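Local coordinates for protein putative NADH-flavin reductase (Streptococcus pneumoniae TIGR4, PDB 4R01) that probably acts as an NAD(P)H-dependent flavin reductase, an oxidoreductase built on the dinucleotide-binding Rossmann fold, at residues V18-K23 with Y187-V192; I7-Q12 with N36-E41; R94-G99 with D193-G198; F155-E160 with I182-Y187; N145-S150 with E203-L208. One frame throughout, in Å; residues are numbered along the deposited sequence.

Interaction 1. Residues V18-K23 with Y187-V192; sequences VEEAVK and YAIGLV
The flat carboxylate of Glu-20 turns one of its faces to Ile-189: CG1 of Ile-189 lies 3.6 Å from Glu-20 OE1 and stands at similar range from CD and OE2, so a methylene covers the charged group without bonding to it. The oxygen OE2 is taken up by a salt bridge to NE of Arg-24, one turn further along the same helix, which probably restrains the turn of the group. Glu-20 reaches this place with CG anti to the backbone N (chi1 175°) and a bend at chi2, and it makes most of the contacts between the two helices, its aliphatic part lying against Ala-188 and Val-192. Its CB meets Ala-188 CB at 3.9 Å, and its CG lies 3.7 Å from Val-192 CG2, the branch beside the backbone N. Next to it, the CB of Ala-21 lies 4.4 Å from Val-192 CG2, and this alanine also touches Val-28 of strand 27-32. The axes of segments 18-23 and 187-192 come within 9.1 Å, crossing at -53°. Leu-191 packs on Ile-17 and on Leu-96, placing helices 12-24 and 184-196 next to each other over one face of the mostly parallel central sheet, as in the helical layer of a Rossmann fold.

Interaction 2. Residues I7-Q12 with N36-E41; sequences IAANGQ and NKSQAE. With SO4 (sulfate ion), chain C.
With CG anti to its carbonyl carbon (chi1 -79°) and OD1 swung round by chi2 of -31°, Asn-10 presents its amide oxygen to the backbone of Lys-37. It belongs to the loop between strand 3-7 and helix 12-24, the site of the dinucleotide-binding loop in Rossmann folds, here tightened by a type I turn from Ala-8 to Gly-11. Lys-37 N donates to Asn-10 OD1 over 2.8 Å, an almost straight bond (174°) whose donor is tilted moderately from the carbonyl plane. The other end of the amide has two weak bonds: ND2 of Asn-10 donates to sulfate O4 at 3.5 Å and also to Glu-35 O, so the group is held from both its ends and ties together the two loops and the anion. The backbone N of Asn-10 supplies a firmer bond, 3.1 Å to sulfate O1, and Arg-33 N binds the same ion. The sulfate probably came from the crystallisation liquor, but its place at the ends of the first two strands is consistent with a pocket for a phosphate of the cofactor. Alongside, packing continues where Ser-38 CB rests 3.7 Å from Ala-9 O.

Interaction 3. Residues R94-G99 with D193-G198; sequences RFLVVG and DELEKG
Arg-94 and Glu-194 extend at about a right angle to each other, with the guanidinium and carboxylate planes 77° apart. The arginine therefore does not lie flat against the acid. It grips the residue end-on with two nitrogens, each taking a different oxygen. NH1 donates to the backbone Glu-194 O at 2.7 Å, a bent bond, while NH2 forms a salt bridge of 3.1 Å to Glu-194 OE2, entering by the anti lone pair. Glu-194 folds back to allow this: CG is anti to its backbone N (chi1 174°) and the chain bends at chi2. NH2 also bonds to Thr-147 OG1, and the second carboxylate oxygen, OE1, is bonded to ND1 of His-200, so both charged groups are fixed from further sides. The helix is ending here, and its last carbonyls may add to the attraction for the cation. Gly-198, just past the helix, passes with its CA 3.7 Å from Arg-94 NH1. Deeper in, Leu-96 and Leu-195 meet obliquely through their CD2 methyls, 3.6 Å apart. Leu-195 also touches Ala-61 and Ile-63, and Leu-96 touches Leu-191, so the C-terminal end of helix 184-196 sits over neighbouring strands 61-64 and 94-98.

Interaction 4. Residues F155-E160 with I182-Y187; sequences FIPDGE and ISYADY
Phe-155 has CE1 of Tyr-184 directly over the centre of one ring face, 3.3 Å above its plane; the two rings are oblique, with centroids 4.2 Å apart. The far edge of Phe-155 points at Tyr-187 in an edge-to-face pair, planes at 65°, with Phe-155 CZ 3.6 Å from Tyr-187 CG. Tyr-184 in turn carries Pro-157 on a face: the proline CA lies 3.5 Å from the Tyr-184 ring centroid, a CH-pi contact. Backbone bonds hold the two segments in register. Ile-156 N donates to Ile-182 O at 3.0 Å, and Tyr-184 N donates to Ile-156 O at 2.9 Å. A water ties Pro-157 O and Gly-159 O to Ala-185 N. Ser-183 OG, set between its backbone N and carbonyl carbon (chi1 65°), accepts from Asp-186 N at 3.0 Å, an N-cap. Further out, the tyrosine hydroxyls fix the cluster at its ends: Tyr-187 OH bonds to Val-149 O, and Tyr-184 OH to Asp-72 of the second subunit, whose Pro-71 packs on Phe-155 and Tyr-184. The whole is a short parallel pair, strands 154-156 and 181-183, running straight into an N-capped helix and closed by an aromatic cluster at the subunit interface.

Interaction 5. Residues N145-S150 with E203-L208; sequences NWTFVS and ERISLL
Arg-204 runs alongside Phe-148, both pointing the same way from adjacent parallel strands of the central Rossmann sheet. Its CB lies 3.8 Å from Phe-148 CB. The next carbon, CG, anti to the backbone N (chi1 164°), passes 3.2 Å from Phe-148 O. CD then sits at the edge of the phenyl ring, 3.8 Å from Phe-148 CD2, and also touches Ser-150 OG, a hydroxyl hydrogen-bonded to Gly-100 O. Beyond the bend at chi3 the tip leaves the strand pair: NE forms a salt bridge with Glu-170 OE2 and NH2 donates to Ser-103 O, which probably offsets the charge of the buried guanidinium. Beneath these side chains the backbones form a ladder in which Ile-205 N donates to Phe-148 O, Ser-150 N to Ile-205 O and Leu-207 N to Ser-150 O, each at 2.9 Å; toward Glu-203 the pairing weakens. There Trp-146 covers the backbone instead, with Glu-203 N 3.5 Å above one face of the indole, toward its rim. Helix 125-138 covers the face bearing Phe-148 and Arg-204. On the other face Val-149 and Ile-205 lie side by side, and Val-149 CG1 meets Leu-207 CD1 at 3.7 Å.

Helix 184-196 links three of the contacts: its start belongs to interaction 4, its middle to interaction 1 and its end to interaction 3. Interactions 3 and 5, with centres about 7 Å apart, meet in neighbouring strands 94-98 and 145-150 of the central sheet. Interaction 2 lies at the ends of strands 3-7 and 27-32, where a Rossmann fold would be expected to bind its dinucleotide; it touches interactions 1 and 4. Along the chain, interaction 2 closes before interactions 3, 4 and 5 open, and interaction 4 is nested within interactions 1, 3 and 5. Interactions 1 and 3 thus bring helix 184-196 back onto the N-terminal half, while 4 and 5 join C-terminal segments to one another.

Interaction 1. Residues V18-K23 with Y187-V192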
# COMPACT_ATOMS: atom_id res chain seq x y z
N VAL A 18 31.13 -13.08 3.26
CA VAL A 18 32.49 -13.60 3.17
C VAL A 18 33.20 -13.06 1.94
O VAL A 18 34.30 -12.50 2.03
CB VAL A 18 32.52 -15.15 3.12
CG1 VAL A 18 33.91 -15.65 2.74
CG2 VAL A 18 32.09 -15.73 4.46
N GLU A 19 32.57 -13.21 0.78
CA GLU A 19 33.14 -12.77 -0.49
C GLU A 19 33.41 -11.27 -0.49
O GLU A 19 34.43 -10.82 -1.02
CB GLU A 19 32.22 -13.14 -1.65
CG GLU A 19 32.72 -12.70 -3.01
CD GLU A 19 31.87 -13.23 -4.15
OE1 GLU A 19 31.18 -14.25 -3.95
OE2 GLU A 19 31.89 -12.63 -5.24
N GLU A 20 32.50 -10.51 0.11
CA GLU A 20 32.67 -9.06 0.20
C GLU A 20 33.82 -8.71 1.14
O GLU A 20 34.67 -7.89 0.81
CB GLU A 20 31.38 -8.39 0.68
CG GLU A 20 31.51 -6.89 0.92
CD GLU A 20 31.76 -6.10 -0.35
OE1 GLU A 20 31.37 -6.55 -1.44
OE2 GLU A 20 32.36 -5.01 -0.25
N ALA A 21 33.85 -9.35 2.31
CA ALA A 21 34.87 -9.07 3.31
C ALA A 21 36.26 -9.49 2.84
O ALA A 21 37.26 -8.84 3.16
CB ALA A 21 34.53 -9.76 4.62
N VAL A 22 36.33 -10.58 2.08
CA VAL A 22 37.59 -11.06 1.53
C VAL A 22 38.16 -10.05 0.54
O VAL A 22 39.35 -9.75 0.55
CB VAL A 22 37.44 -12.44 0.85
CG1 VAL A 22 38.58 -12.71 -0.11
CG2 VAL A 22 37.35 -13.55 1.90
N LYS A 23 37.28 -9.51 -0.28
CA LYS A 23 37.63 -8.55 -1.28
C LYS A 23 38.22 -7.30 -0.64
O LYS A 23 39.09 -6.69 -1.19
CB LYS A 23 36.41 -8.21 -2.10
CG LYS A 23 36.60 -8.25 -3.59
CD LYS A 23 35.55 -7.39 -4.30
CE LYS A 23 35.88 -5.91 -4.28
NZ LYS A 23 35.14 -5.10 -5.27
N TYR A 187 23.61 -5.67 0.47
CA TYR A 187 23.48 -5.83 1.91
C TYR A 187 24.83 -6.14 2.55
O TYR A 187 25.18 -5.59 3.59
CB TYR A 187 22.47 -6.93 2.24
CG TYR A 187 22.33 -7.26 3.71
CD1 TYR A 187 21.43 -6.57 4.51
CD2 TYR A 187 23.08 -8.27 4.29
CE1 TYR A 187 21.30 -6.87 5.86
CE2 TYR A 187 22.95 -8.58 5.62
CZ TYR A 187 22.06 -7.88 6.41
OH TYR A 187 21.94 -8.20 7.74
N ALA A 188 25.59 -7.03 1.91
CA ALA A 188 26.92 -7.38 2.39
C ALA A 188 27.82 -6.15 2.41
O ALA A 188 28.57 -5.94 3.36
CB ALA A 188 27.54 -8.47 1.52
N ILE A 189 27.72 -5.33 1.37
CA ILE A 189 28.49 -4.10 1.29
C ILE A 189 28.20 -3.20 2.49
O ILE A 189 29.12 -2.70 3.14
CB ILE A 189 28.20 -3.33 -0.01
CG1 ILE A 189 28.66 -4.15 -1.22
CG2 ILE A 189 28.89 -1.97 -0.00
CD1 ILE A 189 28.46 -3.45 -2.55
N GLY A 190 26.92 -3.02 2.79
CA GLY A 190 26.52 -2.18 3.91
C GLY A 190 26.96 -2.75 5.25
O GLY A 190 27.39 -2.01 6.13
N LEU A 191 26.87 -4.06 5.39
CA LEU A 191 27.23 -4.72 6.64
C LEU A 191 28.74 -4.62 6.91
O LEU A 191 29.15 -4.38 8.05
CB LEU A 191 26.78 -6.18 6.61
CG LEU A 191 26.88 -6.99 7.91
CD1 LEU A 191 25.72 -7.97 8.01
CD2 LEU A 191 28.20 -7.72 8.01
N VAL A 192 29.55 -4.81 5.88
CA VAL A 192 31.00 -4.72 6.03
C VAL A 192 31.43 -3.26 6.27
O VAL A 192 32.42 -3.00 6.95
CB VAL A 192 31.74 -5.29 4.80
CG1 VAL A 192 33.25 -5.16 4.95
CG2 VAL A 192 31.37 -6.75 4.60

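Interaction 2. Residues I7-Q12 with N36-E41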
# COMPACT_ATOMS: atom_id res chain seq x y z
N ILE A 7 29.57 -17.13 10.88
CA ILE A 7 28.81 -18.34 11.15
C ILE A 7 27.84 -18.60 10.00
O ILE A 7 27.19 -17.68 9.51
CB ILE A 7 28.03 -18.25 12.48
CG1 ILE A 7 28.95 -18.58 13.66
CG2 ILE A 7 26.85 -19.20 12.50
CD1 ILE A 7 29.98 -17.52 13.98
N ALA A 8 27.76 -19.86 9.57
CA ALA A 8 26.94 -20.28 8.43
C ALA A 8 27.38 -19.60 7.14
O ALA A 8 26.57 -19.00 6.43
CB ALA A 8 25.46 -20.02 8.71
N ALA A 9 28.67 -19.70 6.84
CA ALA A 9 29.24 -19.03 5.68
C ALA A 9 28.85 -19.70 4.36
O ALA A 9 29.10 -19.15 3.29
CB ALA A 9 30.76 -18.97 5.81
N ASN A 10 28.25 -20.88 4.45
CA ASN A 10 27.79 -21.58 3.25
C ASN A 10 26.42 -21.10 2.81
O ASN A 10 26.01 -21.33 1.67
CB ASN A 10 27.77 -23.09 3.49
CG ASN A 10 29.14 -23.71 3.39
OD1 ASN A 10 29.99 -23.23 2.63
ND2 ASN A 10 29.37 -24.77 4.15
N GLY A 11 25.71 -20.44 3.72
CA GLY A 11 24.42 -19.86 3.40
C GLY A 11 24.59 -18.78 2.35
O GLY A 11 25.69 -18.27 2.14
N GLN A 12 23.49 -18.42 1.69
CA GLN A 12 23.54 -17.45 0.61
C GLN A 12 23.98 -16.08 1.12
O GLN A 12 24.79 -15.40 0.48
CB GLN A 12 22.19 -17.36 -0.10
CG GLN A 12 21.84 -18.61 -0.89
CD GLN A 12 20.40 -18.63 -1.37
OE1 GLN A 12 20.09 -18.20 -2.48
NE2 GLN A 12 19.50 -19.16 -0.54
N ASN A 36 33.19 -26.38 2.72
CA ASN A 36 33.21 -24.94 2.49
C ASN A 36 33.04 -24.58 1.02
O ASN A 36 33.86 -24.95 0.18
CB ASN A 36 34.51 -24.34 3.02
CG ASN A 36 34.62 -22.85 2.75
OD1 ASN A 36 35.45 -22.41 1.96
ND2 ASN A 36 33.76 -22.07 3.41
N LYS A 37 31.97 -23.86 0.72
CA LYS A 37 31.71 -23.39 -0.64
C LYS A 37 32.09 -21.92 -0.77
O LYS A 37 32.15 -21.38 -1.88
CB LYS A 37 30.24 -23.59 -1.01
CG LYS A 37 29.71 -24.99 -0.72
CD LYS A 37 30.36 -26.03 -1.62
CE LYS A 37 29.40 -26.49 -2.72
NZ LYS A 37 30.01 -27.53 -3.60
N SER A 38 32.34 -21.27 0.36
CA SER A 38 32.69 -19.85 0.37
C SER A 38 34.16 -19.63 -0.01
O SER A 38 34.92 -20.59 -0.17
CB SER A 38 32.43 -19.24 1.75
OG SER A 38 33.33 -19.74 2.72
N GLN A 39 34.54 -18.37 -0.17
CA GLN A 39 35.90 -18.01 -0.56
C GLN A 39 36.79 -17.81 0.66
O GLN A 39 37.85 -17.20 0.56
CB GLN A 39 35.89 -16.73 -1.40
CG GLN A 39 35.23 -16.85 -2.75
CD GLN A 39 35.27 -15.54 -3.52
OE1 GLN A 39 35.70 -14.52 -2.99
NE2 GLN A 39 34.81 -15.57 -4.77
N ALA A 40 36.37 -18.34 1.80
CA ALA A 40 37.01 -18.03 3.07
C ALA A 40 38.39 -18.67 3.22
O ALA A 40 38.63 -19.78 2.73
CB ALA A 40 36.11 -18.44 4.21
N GLU A 41 39.27 -18.01 3.97
CA GLU A 41 40.61 -18.50 4.17
C GLU A 41 40.69 -19.76 5.02
O GLU A 41 41.03 -20.83 4.53
CB GLU A 41 41.38 -17.38 4.90
CG GLU A 41 42.59 -17.77 5.74
CD GLU A 41 43.19 -16.60 6.47
OE1 GLU A 41 42.58 -16.18 7.47
OE2 GLU A 41 44.26 -16.10 6.07
S SO4 C . 26.61 -23.71 7.02
O1 SO4 C . 27.77 -22.87 6.72
O2 SO4 C . 26.40 -23.75 8.46
O3 SO4 C . 25.43 -23.16 6.36
O4 SO4 C . 26.85 -25.07 6.52

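Interaction 3. Residues R94-G99 with D193-G198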
# COMPACT_ATOMS: atom_id res chain seq x y z
N ARG A 94 33.06 -7.46 18.53
CA ARG A 94 31.75 -7.10 17.99
C ARG A 94 30.99 -8.32 17.49
O ARG A 94 31.58 -9.24 16.93
CB ARG A 94 31.90 -6.09 16.84
CG ARG A 94 32.33 -4.70 17.29
CD ARG A 94 32.13 -3.68 16.18
NE ARG A 94 30.74 -3.57 15.77
CZ ARG A 94 30.31 -2.78 14.79
NH1 ARG A 94 31.17 -2.03 14.12
NH2 ARG A 94 29.02 -2.74 14.48
N PHE A 95 29.69 -8.34 17.71
CA PHE A 95 28.86 -9.45 17.28
C PHE A 95 27.70 -8.95 16.42
O PHE A 95 26.72 -8.41 16.94
CB PHE A 95 28.34 -10.23 18.49
CG PHE A 95 27.32 -11.28 18.15
CD1 PHE A 95 27.65 -12.34 17.31
CD2 PHE A 95 26.04 -11.22 18.68
CE1 PHE A 95 26.72 -13.31 17.00
CE2 PHE A 95 25.11 -12.19 18.37
CZ PHE A 95 25.44 -13.24 17.53
N LEU A 96 27.82 -9.13 15.11
CA LEU A 96 26.80 -8.68 14.17
C LEU A 96 25.86 -9.81 13.79
O LEU A 96 26.29 -10.95 13.62
CB LEU A 96 27.45 -8.09 12.91
CG LEU A 96 27.83 -6.61 12.94
CD1 LEU A 96 28.98 -6.36 13.90
CD2 LEU A 96 28.18 -6.13 11.54
N VAL A 97 24.58 -9.48 13.66
CA VAL A 97 23.58 -10.46 13.29
C VAL A 97 22.87 -10.07 12.00
O VAL A 97 22.41 -8.94 11.86
CB VAL A 97 22.51 -10.64 14.40
CG1 VAL A 97 21.48 -11.68 13.98
CG2 VAL A 97 23.17 -11.03 15.71
N VAL A 98 22.82 -11.00 11.05
CA VAL A 98 21.98 -10.82 9.88
C VAL A 98 20.54 -11.07 10.29
O VAL A 98 20.13 -12.21 10.53
CB VAL A 98 22.36 -11.78 8.74
CG1 VAL A 98 21.41 -11.60 7.56
CG2 VAL A 98 23.80 -11.54 8.32
N GLY A 99 19.76 -9.99 10.40
CA GLY A 99 18.43 -10.08 10.96
C GLY A 99 17.30 -10.11 9.96
O GLY A 99 17.49 -10.49 8.81
N ASP A 193 30.66 -2.32 5.72
CA ASP A 193 30.91 -0.90 5.97
C ASP A 193 30.73 -0.59 7.46
O ASP A 193 31.49 0.18 8.03
CB ASP A 193 29.97 -0.02 5.14
CG ASP A 193 30.36 0.03 3.68
OD1 ASP A 193 31.46 -0.46 3.34
OD2 ASP A 193 29.57 0.56 2.87
N GLU A 194 29.72 -1.21 8.07
CA GLU A 194 29.48 -1.05 9.49
C GLU A 194 30.58 -1.73 10.31
O GLU A 194 30.79 -1.42 11.48
CB GLU A 194 28.09 -1.60 9.86
CG GLU A 194 27.77 -1.62 11.35
CD GLU A 194 27.75 -0.24 11.97
OE1 GLU A 194 27.38 0.73 11.27
OE2 GLU A 194 28.13 -0.12 13.16
N LEU A 195 31.29 -2.67 9.68
CA LEU A 195 32.42 -3.32 10.34
C LEU A 195 33.65 -2.44 10.29
O LEU A 195 34.35 -2.28 11.28
CB LEU A 195 32.71 -4.68 9.69
CG LEU A 195 31.72 -5.78 10.05
CD1 LEU A 195 32.01 -7.03 9.24
CD2 LEU A 195 31.80 -6.07 11.54
N GLU A 196 33.91 -1.87 9.12
CA GLU A 196 35.04 -0.97 8.94
C GLU A 196 34.80 0.39 9.59
O GLU A 196 35.64 0.90 10.34
CB GLU A 196 35.33 -0.80 7.44
CG GLU A 196 35.91 -2.03 6.76
CD GLU A 196 35.99 -1.87 5.25
OE1 GLU A 196 36.06 -0.71 4.79
OE2 GLU A 196 35.94 -2.89 4.54
N LYS A 197 33.64 0.98 9.30
CA LYS A 197 33.31 2.32 9.79
C LYS A 197 32.07 2.26 10.70
O LYS A 197 30.99 2.74 10.35
CB LYS A 197 33.06 3.26 8.62
CG LYS A 197 33.94 2.97 7.40
CD LYS A 197 35.02 4.02 7.18
CE LYS A 197 34.55 5.02 6.14
NZ LYS A 197 35.65 5.59 5.32
N GLY A 198 32.20 1.63 11.85
CA GLY A 198 31.00 1.29 12.57
C GLY A 198 30.69 2.10 13.77
O GLY A 198 31.30 1.95 14.80

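Interaction 4. Residues F155-E160 with I182-Y187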
# COMPACT_ATOMS: atom_id res chain seq x y z
N PHE A 155 14.22 -9.02 0.31
CA PHE A 155 15.62 -9.37 0.42
C PHE A 155 15.93 -10.42 -0.63
O PHE A 155 15.45 -11.52 -0.58
CB PHE A 155 15.86 -9.92 1.82
CG PHE A 155 17.26 -9.89 2.29
CD1 PHE A 155 18.18 -9.03 1.76
CD2 PHE A 155 17.65 -10.73 3.28
CE1 PHE A 155 19.46 -9.01 2.21
CE2 PHE A 155 18.92 -10.71 3.74
CZ PHE A 155 19.83 -9.85 3.21
N ILE A 156 16.74 -10.06 -1.59
CA ILE A 156 16.91 -10.87 -2.79
C ILE A 156 18.32 -11.44 -2.94
O ILE A 156 19.28 -10.69 -3.13
CB ILE A 156 16.55 -10.06 -4.06
CG1 ILE A 156 15.17 -9.40 -3.89
CG2 ILE A 156 16.58 -10.94 -5.29
CD1 ILE A 156 14.95 -8.20 -4.78
N PRO A 157 18.44 -12.78 -2.86
CA PRO A 157 19.69 -13.55 -2.93
C PRO A 157 20.59 -13.17 -4.11
O PRO A 157 21.72 -12.74 -3.89
CB PRO A 157 19.21 -14.99 -3.07
CG PRO A 157 17.92 -15.01 -2.35
CD PRO A 157 17.28 -13.67 -2.64
N ASP A 158 20.10 -13.34 -5.33
CA ASP A 158 20.92 -13.07 -6.50
C ASP A 158 20.51 -11.77 -7.18
O ASP A 158 20.61 -11.63 -8.40
CB ASP A 158 20.85 -14.23 -7.48
CG ASP A 158 21.42 -15.51 -6.90
OD1 ASP A 158 22.66 -15.60 -6.78
OD2 ASP A 158 20.63 -16.41 -6.54
N GLY A 159 20.05 -10.82 -6.37
CA GLY A 159 19.68 -9.50 -6.87
C GLY A 159 20.89 -8.75 -7.40
O GLY A 159 22.03 -9.04 -7.04
N GLU A 160 20.63 -7.79 -8.27
CA GLU A 160 21.68 -6.98 -8.89
C GLU A 160 22.47 -6.20 -7.84
O GLU A 160 21.89 -5.56 -6.96
CB GLU A 160 21.07 -6.03 -9.92
CG GLU A 160 22.07 -5.14 -10.65
CD GLU A 160 21.42 -4.25 -11.70
OE1 GLU A 160 20.21 -4.41 -11.96
OE2 GLU A 160 22.12 -3.38 -12.26
N ILE A 182 16.46 -4.89 -1.26
CA ILE A 182 17.91 -4.88 -1.37
C ILE A 182 18.44 -6.26 -1.75
O ILE A 182 17.87 -7.28 -1.38
CB ILE A 182 18.58 -4.39 -0.06
CG1 ILE A 182 20.04 -3.99 -0.32
CG2 ILE A 182 18.48 -5.45 1.04
CD1 ILE A 182 20.71 -3.34 0.87
N SER A 183 19.53 -6.28 -2.51
CA SER A 183 20.17 -7.53 -2.89
C SER A 183 21.08 -8.02 -1.77
O SER A 183 21.48 -7.24 -0.90
CB SER A 183 20.98 -7.35 -4.17
OG SER A 183 22.06 -6.45 -3.97
N TYR A 184 21.39 -9.31 -1.78
CA TYR A 184 22.33 -9.86 -0.81
C TYR A 184 23.69 -9.19 -0.96
O TYR A 184 24.36 -8.90 0.03
CB TYR A 184 22.46 -11.38 -0.97
CG TYR A 184 21.39 -12.17 -0.24
CD1 TYR A 184 20.13 -11.63 0.00
CD2 TYR A 184 21.64 -13.47 0.21
CE1 TYR A 184 19.16 -12.35 0.66
CE2 TYR A 184 20.67 -14.19 0.88
CZ TYR A 184 19.43 -13.63 1.10
OH TYR A 184 18.46 -14.35 1.76
N ALA A 185 24.08 -8.92 -2.20
CA ALA A 185 25.36 -8.27 -2.49
C ALA A 185 25.44 -6.87 -1.88
O ALA A 185 26.39 -6.55 -1.17
CB ALA A 185 25.59 -8.21 -3.99
N ASP A 186 24.44 -6.04 -2.15
CA ASP A 186 24.41 -4.68 -1.61
C ASP A 186 24.32 -4.69 -0.08
O ASP A 186 24.91 -3.83 0.58
CB ASP A 186 23.24 -3.89 -2.20
CG ASP A 186 23.51 -3.41 -3.61
OD1 ASP A 186 24.68 -3.12 -3.93
OD2 ASP A 186 22.55 -3.33 -4.41
N TYR A 187 23.61 -5.67 0.47
CA TYR A 187 23.48 -5.83 1.91
C TYR A 187 24.83 -6.14 2.55
O TYR A 187 25.18 -5.59 3.59
CB TYR A 187 22.47 -6.93 2.24
CG TYR A 187 22.33 -7.26 3.71
CD1 TYR A 187 21.43 -6.57 4.51
CD2 TYR A 187 23.08 -8.27 4.29
CE1 TYR A 187 21.30 -6.87 5.86
CE2 TYR A 187 22.95 -8.58 5.62
CZ TYR A 187 22.06 -7.88 6.41
OH TYR A 187 21.94 -8.20 7.74
O HOH W 1 22.96 -10.21 -4.21

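Interaction 5. Residues N145-S150 with E203-L208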
# COMPACT_ATOMS: atom_id res chain seq x y z
N ASN A 145 28.70 -6.34 22.82
CA ASN A 145 28.78 -5.36 21.75
C ASN A 145 28.08 -5.85 20.49
O ASN A 145 28.73 -6.20 19.51
CB ASN A 145 30.24 -5.02 21.44
CG ASN A 145 30.94 -4.37 22.62
OD1 ASN A 145 30.32 -3.65 23.40
ND2 ASN A 145 32.24 -4.62 22.75
N TRP A 146 26.75 -5.88 20.52
CA TRP A 146 25.97 -6.45 19.44
C TRP A 146 25.46 -5.40 18.46
O TRP A 146 25.32 -4.23 18.81
CB TRP A 146 24.78 -7.24 20.00
CG TRP A 146 23.82 -6.41 20.81
CD1 TRP A 146 23.86 -6.19 22.15
CD2 TRP A 146 22.67 -5.70 20.32
NE1 TRP A 146 22.82 -5.38 22.53
CE2 TRP A 146 22.07 -5.07 21.43
CE3 TRP A 146 22.10 -5.53 19.06
CZ2 TRP A 146 20.93 -4.29 21.31
CZ3 TRP A 146 20.96 -4.75 18.94
CH2 TRP A 146 20.38 -4.14 20.07
N THR A 147 25.21 -5.82 17.23
CA THR A 147 24.58 -4.97 16.23
C THR A 147 23.68 -5.81 15.33
O THR A 147 24.15 -6.65 14.56
CB THR A 147 25.61 -4.22 15.37
OG1 THR A 147 26.40 -3.36 16.21
CG2 THR A 147 24.91 -3.36 14.32
N PHE A 148 22.37 -5.57 15.44
CA PHE A 148 21.38 -6.26 14.63
C PHE A 148 21.23 -5.54 13.29
O PHE A 148 20.91 -4.35 13.25
CB PHE A 148 20.03 -6.30 15.36
CG PHE A 148 19.13 -7.41 14.92
CD1 PHE A 148 19.34 -8.71 15.37
CD2 PHE A 148 18.06 -7.17 14.08
CE1 PHE A 148 18.51 -9.74 14.98
CE2 PHE A 148 17.22 -8.19 13.68
CZ PHE A 148 17.44 -9.48 14.14
N VAL A 149 21.46 -6.26 12.20
CA VAL A 149 21.41 -5.63 10.88
C VAL A 149 20.20 -6.11 10.07
O VAL A 149 20.26 -7.12 9.39
CB VAL A 149 22.69 -5.90 10.09
CG1 VAL A 149 22.69 -5.10 8.79
CG2 VAL A 149 23.91 -5.55 10.92
N SER A 150 19.11 -5.36 10.17
CA SER A 150 17.89 -5.68 9.43
C SER A 150 18.05 -5.38 7.95
O SER A 150 18.54 -4.32 7.56
CB SER A 150 16.71 -4.89 9.99
OG SER A 150 16.26 -5.44 11.21
N GLU A 203 22.80 -1.67 19.21
CA GLU A 203 21.59 -1.15 18.58
C GLU A 203 21.38 -1.79 17.22
O GLU A 203 22.25 -2.49 16.71
CB GLU A 203 21.65 0.37 18.46
CG GLU A 203 22.92 0.91 17.82
CD GLU A 203 22.86 2.41 17.60
OE1 GLU A 203 22.00 2.87 16.82
OE2 GLU A 203 23.67 3.14 18.21
N ARG A 204 20.20 -1.58 16.64
CA ARG A 204 19.90 -2.14 15.33
C ARG A 204 19.94 -1.10 14.22
O ARG A 204 19.37 -0.02 14.34
CB ARG A 204 18.53 -2.81 15.31
CG ARG A 204 18.05 -3.03 13.88
CD ARG A 204 16.68 -3.63 13.79
NE ARG A 204 15.66 -2.76 14.35
CZ ARG A 204 14.37 -3.10 14.37
NH1 ARG A 204 14.00 -4.25 13.84
NH2 ARG A 204 13.48 -2.29 14.91
N ILE A 205 20.60 -1.45 13.12
CA ILE A 205 20.55 -0.66 11.91
C ILE A 205 19.77 -1.42 10.84
O ILE A 205 19.52 -2.62 10.97
CB ILE A 205 21.96 -0.34 11.39
CG1 ILE A 205 22.73 -1.64 11.14
CG2 ILE A 205 22.69 0.54 12.38
CD1 ILE A 205 24.14 -1.42 10.63
N SER A 206 19.40 -0.72 9.77
CA SER A 206 18.70 -1.35 8.66
C SER A 206 19.28 -0.90 7.32
O SER A 206 19.81 0.21 7.21
CB SER A 206 17.20 -1.05 8.71
OG SER A 206 16.97 0.35 8.76
N LEU A 207 19.20 -1.77 6.32
CA LEU A 207 19.79 -1.49 5.01
C LEU A 207 18.76 -1.64 3.89
O LEU A 207 17.82 -2.43 4.00
CB LEU A 207 20.98 -2.42 4.76
CG LEU A 207 22.15 -2.27 5.73
CD1 LEU A 207 23.17 -3.38 5.53
CD2 LEU A 207 22.79 -0.91 5.55
N LEU A 208 18.94 -0.87 2.81
CA LEU A 208 18.02 -0.92 1.68
C LEU A 208 18.64 -0.26 0.45
O LEU A 208 19.57 0.53 0.57
CB LEU A 208 16.69 -0.26 2.06
CG LEU A 208 16.55 1.22 2.44
CD1 LEU A 208 16.29 2.13 1.22
CD2 LEU A 208 15.50 1.42 3.54